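Local coordinates for protein methyltransferase (Streptococcus mutans, PDB 2B78) that probably transfers methyl groups from S-adenosyl-L-methionine, most likely to RNA, at residues T95-F100 with T111-G116; L147-E151 with A163-E169. All blocks are in the same frame, centred on the assembly; numbering follows the deposited sequence.

Contact 1 of 2, residues T95-F100 with T111-G116; sequences TAYRLF and TIDCYG
A classic beta bulge interrupts the antiparallel hairpin in which 95-100 pairs with 111-116: Leu-99 and Phe-100 both face Ile-112, whose O accepts from Leu-99 N (2.7 Å) and from Phe-100 N (3.1 Å). Before the bulge, Arg-98 and Asp-113 form a non-hydrogen-bonded pair and point to the same face of the sheet as Ala-96 and Tyr-115. With CG anti to the backbone N (chi1 175°) and a bend at chi3, the arginine grips the carboxylate side-on. Arg-98 NE meets Asp-113 OD1 at 2.6 Å in an almost straight bond, NH2 reaches OD2 of the same aspartate at 3.0 Å on its syn lone pair, and the two flat groups lie only 24° from coplanar. Thr-111 CB sits over the centre of one guanidinium face, while NH1 turns to Asn-101; partners at its edge and over one face fix its rotation. On the other face of the sheet Cys-114 SG lies over the Tyr-97 ring, 3.6 Å from its centroid, displaced toward CE2; Phe-88 also meets this ring. Leu-99 CD1 packs on Cys-114 CB at 3.8 Å. The pairing is that of an antiparallel beta hairpin with a classic bulge.

Contact 2 of 2, residues L147-E151 with A163-E169; sequences LGAYE and AHLYGQE
Tyr-150 lies against His-164 and Glu-169 in the antiparallel hairpin of 147-151 and 163-169, which has a classic beta bulge where Leu-165 and Tyr-166 both face Ala-149. The N atoms of Leu-165 and Tyr-166 reach Ala-149 O from the same face of its plane, the first at 2.7 Å and the second at 3.3 Å. Followed outward, Tyr-150 starts with CB near Ala-163 O. Its CG is anti to the carbonyl carbon (chi1 -73°), which lays the ring along the neighbouring strand. Tyr-150 CD1 then passes His-164 CA at 3.4 Å, CE1 meets His-164 CB, and CZ has ND1 of the same histidine 3.6 Å away. The imidazole turns its edge to the tyrosine face, with the planes at 62°. At the tip, Tyr-150 OH donates to Glu-169 OE2 at 2.5 Å, coming from above the carboxylate plane, and is also bonded to Ala-170 N, so two partners fix the hydroxyl. His-164 is itself anchored through NE2 to Gly-167 O. Ala-149 CB rests over the centre of the Tyr-166 ring, a CH-pi contact 12° off the ring normal, and Arg-140 makes a cation-pi contact with the same ring. Glu-151 OE1 bonds to Trp-123 NE1 and forms a salt bridge with Arg-132, while a water donates to both Glu-151 OE2 (2.8 Å) and His-164 O (2.9 Å).

Contacts 1 and 2 illustrate how one sheet can be built from hairpins at its two ends. They belong to the same five-stranded mixed sheet, with strand 118-123 between them: its backbone hydrogen-bonds to Thr-111 and Asp-113 of contact 1 and to Gly-148 and Tyr-150 of contact 2. Strands 96-101 and 162-165 are the outermost of this sheet. The contact centres lie 14 Å apart, and their nearest atoms about 7 Å apart, without touching. In sequence the first hairpin is complete before the second begins. Both lie away from Asp-242, Arg-246, Asp-271 and Val-272, the residues known to bind S-adenosyl-L-homocysteine, which is not bound here.

Contact 1 of 2, residues T95-F100 with T111-G116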
loop_
_atom_site.group_PDB
_atom_site.type_symbol
_atom_site.label_atom_id
_atom_site.label_comp_id
_atom_site.label_asym_id
_atom_site.label_seq_id
_atom_site.Cartn_x
_atom_site.Cartn_y
_atom_site.Cartn_z
ATOM N N THR A 95 -10.722 12.048 -4.459
ATOM C CA THR A 95 -11.025 12.536 -3.123
ATOM C C THR A 95 -10.502 11.637 -2.014
ATOM O O THR A 95 -10.766 11.872 -0.836
ATOM C CB THR A 95 -12.545 12.741 -2.943
ATOM O OG1 THR A 95 -13.228 11.483 -3.040
ATOM C CG2 THR A 95 -13.071 13.681 -4.016
ATOM N N ALA A 96 -9.745 10.614 -2.387
ATOM C CA ALA A 96 -9.166 9.720 -1.396
ATOM C C ALA A 96 -7.711 9.534 -1.789
ATOM O O ALA A 96 -7.423 9.092 -2.895
ATOM C CB ALA A 96 -9.903 8.369 -1.377
ATOM N N TYR A 97 -6.800 9.894 -0.891
ATOM C CA TYR A 97 -5.370 9.765 -1.147
ATOM C C TYR A 97 -4.627 9.806 0.177
ATOM O O TYR A 97 -5.223 10.091 1.218
ATOM C CB TYR A 97 -4.888 10.883 -2.081
ATOM C CG TYR A 97 -5.138 12.290 -1.569
ATOM C CD1 TYR A 97 -4.148 12.990 -0.880
ATOM C CD2 TYR A 97 -6.373 12.919 -1.766
ATOM C CE1 TYR A 97 -4.381 14.277 -0.402
ATOM C CE2 TYR A 97 -6.614 14.208 -1.286
ATOM C CZ TYR A 97 -5.615 14.877 -0.607
ATOM O OH TYR A 97 -5.854 16.145 -0.119
ATOM N N ARG A 98 -3.329 9.522 0.160
ATOM C CA ARG A 98 -2.569 9.514 1.408
ATOM C C ARG A 98 -2.013 10.880 1.822
ATOM O O ARG A 98 -1.372 11.564 1.025
ATOM C CB ARG A 98 -1.435 8.490 1.329
ATOM C CG ARG A 98 -0.516 8.491 2.551
ATOM C CD ARG A 98 0.087 7.121 2.803
ATOM N NE ARG A 98 -0.934 6.159 3.204
ATOM C CZ ARG A 98 -0.682 4.915 3.595
ATOM N NH1 ARG A 98 0.565 4.466 3.645
ATOM N NH2 ARG A 98 -1.685 4.118 3.936
ATOM N N LEU A 99 -2.248 11.251 3.080
ATOM C CA LEU A 99 -1.781 12.532 3.624
ATOM C C LEU A 99 -0.406 12.460 4.289
ATOM O O LEU A 99 0.343 13.445 4.296
ATOM C CB LEU A 99 -2.799 13.065 4.644
ATOM C CG LEU A 99 -4.224 13.356 4.160
ATOM C CD1 LEU A 99 -5.067 13.867 5.334
ATOM C CD2 LEU A 99 -4.202 14.398 3.040
ATOM N N PHE A 100 -0.067 11.297 4.840
ATOM C CA PHE A 100 1.208 11.125 5.541
ATOM C C PHE A 100 1.655 9.681 5.384
ATOM O O PHE A 100 0.874 8.760 5.619
ATOM C CB PHE A 100 1.018 11.452 7.026
ATOM C CG PHE A 100 2.292 11.818 7.740
ATOM C CD1 PHE A 100 2.743 13.133 7.754
ATOM C CD2 PHE A 100 3.045 10.843 8.392
ATOM C CE1 PHE A 100 3.927 13.475 8.408
ATOM C CE2 PHE A 100 4.228 11.175 9.043
ATOM C CZ PHE A 100 4.670 12.494 9.051
ATOM N N THR A 111 0.808 6.524 9.337
ATOM C CA THR A 111 0.301 6.860 8.013
ATOM C C THR A 111 -1.075 7.464 8.269
ATOM O O THR A 111 -1.737 7.137 9.263
ATOM C CB THR A 111 0.153 5.634 7.038
ATOM O OG1 THR A 111 -0.887 4.763 7.494
ATOM C CG2 THR A 111 1.457 4.857 6.943
ATOM N N ILE A 112 -1.492 8.367 7.393
ATOM C CA ILE A 112 -2.792 9.003 7.525
ATOM C C ILE A 112 -3.367 9.136 6.126
ATOM O O ILE A 112 -2.723 9.675 5.219
ATOM C CB ILE A 112 -2.694 10.412 8.132
ATOM C CG1 ILE A 112 -1.939 10.364 9.463
ATOM C CG2 ILE A 112 -4.106 10.990 8.312
ATOM C CD1 ILE A 112 -1.661 11.728 10.060
ATOM N N ASP A 113 -4.576 8.630 5.945
ATOM C CA ASP A 113 -5.219 8.714 4.646
ATOM C C ASP A 113 -6.476 9.555 4.752
ATOM O O ASP A 113 -7.082 9.661 5.818
ATOM C CB ASP A 113 -5.606 7.319 4.138
ATOM C CG ASP A 113 -4.406 6.420 3.913
ATOM O OD1 ASP A 113 -3.485 6.839 3.182
ATOM O OD2 ASP A 113 -4.390 5.290 4.453
ATOM N N CYS A 114 -6.858 10.182 3.651
ATOM C CA CYS A 114 -8.084 10.934 3.669
ATOM C C CYS A 114 -9.010 10.206 2.711
ATOM O O CYS A 114 -8.604 9.797 1.612
ATOM C CB CYS A 114 -7.854 12.385 3.243
ATOM S SG CYS A 114 -7.648 12.661 1.490
ATOM N N TYR A 115 -10.241 9.998 3.161
ATOM C CA TYR A 115 -11.267 9.330 2.384
ATOM C C TYR A 115 -12.462 10.262 2.354
ATOM O O TYR A 115 -13.345 10.171 3.201
ATOM C CB TYR A 115 -11.664 8.011 3.051
ATOM C CG TYR A 115 -10.736 6.847 2.777
ATOM C CD1 TYR A 115 -10.984 5.970 1.714
ATOM C CD2 TYR A 115 -9.622 6.608 3.583
ATOM C CE1 TYR A 115 -10.141 4.870 1.467
ATOM C CE2 TYR A 115 -8.775 5.518 3.339
ATOM C CZ TYR A 115 -9.048 4.655 2.284
ATOM O OH TYR A 115 -8.242 3.555 2.076
ATOM N N GLY A 116 -12.492 11.168 1.383
ATOM C CA GLY A 116 -13.603 12.097 1.313
ATOM C C GLY A 116 -13.549 13.085 2.464
ATOM O O GLY A 116 -12.568 13.817 2.617
HETATM O O HOH W 1 -10.938 14.463 0.363
#

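Contact 2 of 2, residues L147-E151 with A163-E169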
loop_
_atom_site.group_PDB
_atom_site.type_symbol
_atom_site.label_atom_id
_atom_site.label_comp_id
_atom_site.label_asym_id
_atom_site.label_seq_id
_atom_site.Cartn_x
_atom_site.Cartn_y
_atom_site.Cartn_z
ATOM N N LEU A 147 -14.572 16.005 8.790
ATOM C CA LEU A 147 -15.759 15.770 9.611
ATOM C C LEU A 147 -15.546 14.757 10.730
ATOM O O LEU A 147 -16.193 14.829 11.783
ATOM C CB LEU A 147 -16.915 15.296 8.729
ATOM C CG LEU A 147 -17.294 16.168 7.532
ATOM C CD1 LEU A 147 -18.474 15.527 6.829
ATOM C CD2 LEU A 147 -17.638 17.582 7.984
ATOM N N GLY A 148 -14.651 13.803 10.501
ATOM C CA GLY A 148 -14.390 12.785 11.498
ATOM C C GLY A 148 -13.146 11.989 11.184
ATOM O O GLY A 148 -12.541 12.171 10.122
ATOM N N ALA A 149 -12.761 11.104 12.102
ATOM C CA ALA A 149 -11.571 10.283 11.927
ATOM C C ALA A 149 -11.696 8.903 12.552
ATOM O O ALA A 149 -12.407 8.707 13.548
ATOM C CB ALA A 149 -10.354 10.997 12.520
ATOM N N TYR A 150 -10.979 7.957 11.952
ATOM C CA TYR A 150 -10.930 6.574 12.397
ATOM C C TYR A 150 -9.467 6.180 12.490
ATOM O O TYR A 150 -8.599 6.878 11.962
ATOM C CB TYR A 150 -11.639 5.673 11.395
ATOM C CG TYR A 150 -13.128 5.829 11.439
ATOM C CD1 TYR A 150 -13.916 4.976 12.221
ATOM C CD2 TYR A 150 -13.754 6.860 10.744
ATOM C CE1 TYR A 150 -15.296 5.154 12.306
ATOM C CE2 TYR A 150 -15.128 7.047 10.824
ATOM C CZ TYR A 150 -15.891 6.192 11.606
ATOM O OH TYR A 150 -17.251 6.388 11.693
ATOM N N GLU A 151 -9.196 5.069 13.160
ATOM C CA GLU A 151 -7.827 4.603 13.310
ATOM C C GLU A 151 -7.711 3.089 13.179
ATOM O O GLU A 151 -8.626 2.358 13.553
ATOM C CB GLU A 151 -7.273 5.034 14.672
ATOM C CG GLU A 151 -7.903 4.305 15.865
ATOM C CD GLU A 151 -7.403 4.822 17.201
ATOM O OE1 GLU A 151 -6.266 5.333 17.256
ATOM O OE2 GLU A 151 -8.142 4.708 18.205
ATOM N N ALA A 163 -11.209 1.523 15.062
ATOM C CA ALA A 163 -12.062 2.284 15.971
ATOM C C ALA A 163 -12.292 3.718 15.517
ATOM O O ALA A 163 -11.453 4.303 14.828
ATOM C CB ALA A 163 -11.447 2.281 17.375
ATOM N N HIS A 164 -13.441 4.277 15.893
ATOM C CA HIS A 164 -13.756 5.661 15.578
ATOM C C HIS A 164 -12.802 6.449 16.471
ATOM O O HIS A 164 -12.602 6.071 17.630
ATOM C CB HIS A 164 -15.217 5.963 15.924
ATOM C CG HIS A 164 -15.589 7.404 15.771
ATOM N ND1 HIS A 164 -15.436 8.091 14.586
ATOM C CD2 HIS A 164 -16.075 8.299 16.664
ATOM C CE1 HIS A 164 -15.805 9.348 14.755
ATOM N NE2 HIS A 164 -16.198 9.500 16.007
ATOM N N LEU A 165 -12.202 7.514 15.942
ATOM C CA LEU A 165 -11.225 8.305 16.705
ATOM C C LEU A 165 -11.710 9.660 17.200
ATOM O O LEU A 165 -11.569 9.972 18.386
ATOM C CB LEU A 165 -9.947 8.508 15.880
ATOM C CG LEU A 165 -8.795 9.206 16.614
ATOM C CD1 LEU A 165 -8.428 8.405 17.856
ATOM C CD2 LEU A 165 -7.586 9.352 15.685
ATOM N N TYR A 166 -12.252 10.480 16.301
ATOM C CA TYR A 166 -12.769 11.782 16.716
ATOM C C TYR A 166 -13.772 12.332 15.719
ATOM O O TYR A 166 -13.851 11.860 14.587
ATOM C CB TYR A 166 -11.627 12.792 16.942
ATOM C CG TYR A 166 -10.889 13.291 15.705
ATOM C CD1 TYR A 166 -11.535 14.058 14.737
ATOM C CD2 TYR A 166 -9.530 13.024 15.529
ATOM C CE1 TYR A 166 -10.847 14.552 13.626
ATOM C CE2 TYR A 166 -8.832 13.514 14.420
ATOM C CZ TYR A 166 -9.503 14.277 13.475
ATOM O OH TYR A 166 -8.826 14.777 12.393
ATOM N N GLY A 167 -14.548 13.322 16.149
ATOM C CA GLY A 167 -15.530 13.928 15.265
ATOM C C GLY A 167 -16.762 13.096 14.959
ATOM O O GLY A 167 -17.169 12.241 15.746
ATOM N N GLN A 168 -17.364 13.364 13.804
ATOM C CA GLN A 168 -18.563 12.655 13.366
ATOM C C GLN A 168 -18.253 11.227 12.945
ATOM O O GLN A 168 -17.104 10.884 12.663
ATOM C CB GLN A 168 -19.206 13.373 12.176
ATOM C CG GLN A 168 -20.021 14.615 12.506
ATOM C CD GLN A 168 -20.454 15.362 11.251
ATOM O OE1 GLN A 168 -20.898 14.756 10.275
ATOM N NE2 GLN A 168 -20.324 16.682 11.274
ATOM N N GLU A 169 -19.287 10.392 12.911
ATOM C CA GLU A 169 -19.135 9.011 12.479
ATOM C C GLU A 169 -19.394 9.031 10.978
ATOM O O GLU A 169 -20.103 9.906 10.477
ATOM C CB GLU A 169 -20.170 8.110 13.164
ATOM C CG GLU A 169 -19.848 7.729 14.599
ATOM C CD GLU A 169 -19.001 6.470 14.713
ATOM O OE1 GLU A 169 -18.607 6.133 15.851
ATOM O OE2 GLU A 169 -18.730 5.810 13.678
HETATM O O HOH W 2 -10.561 5.283 19.479
#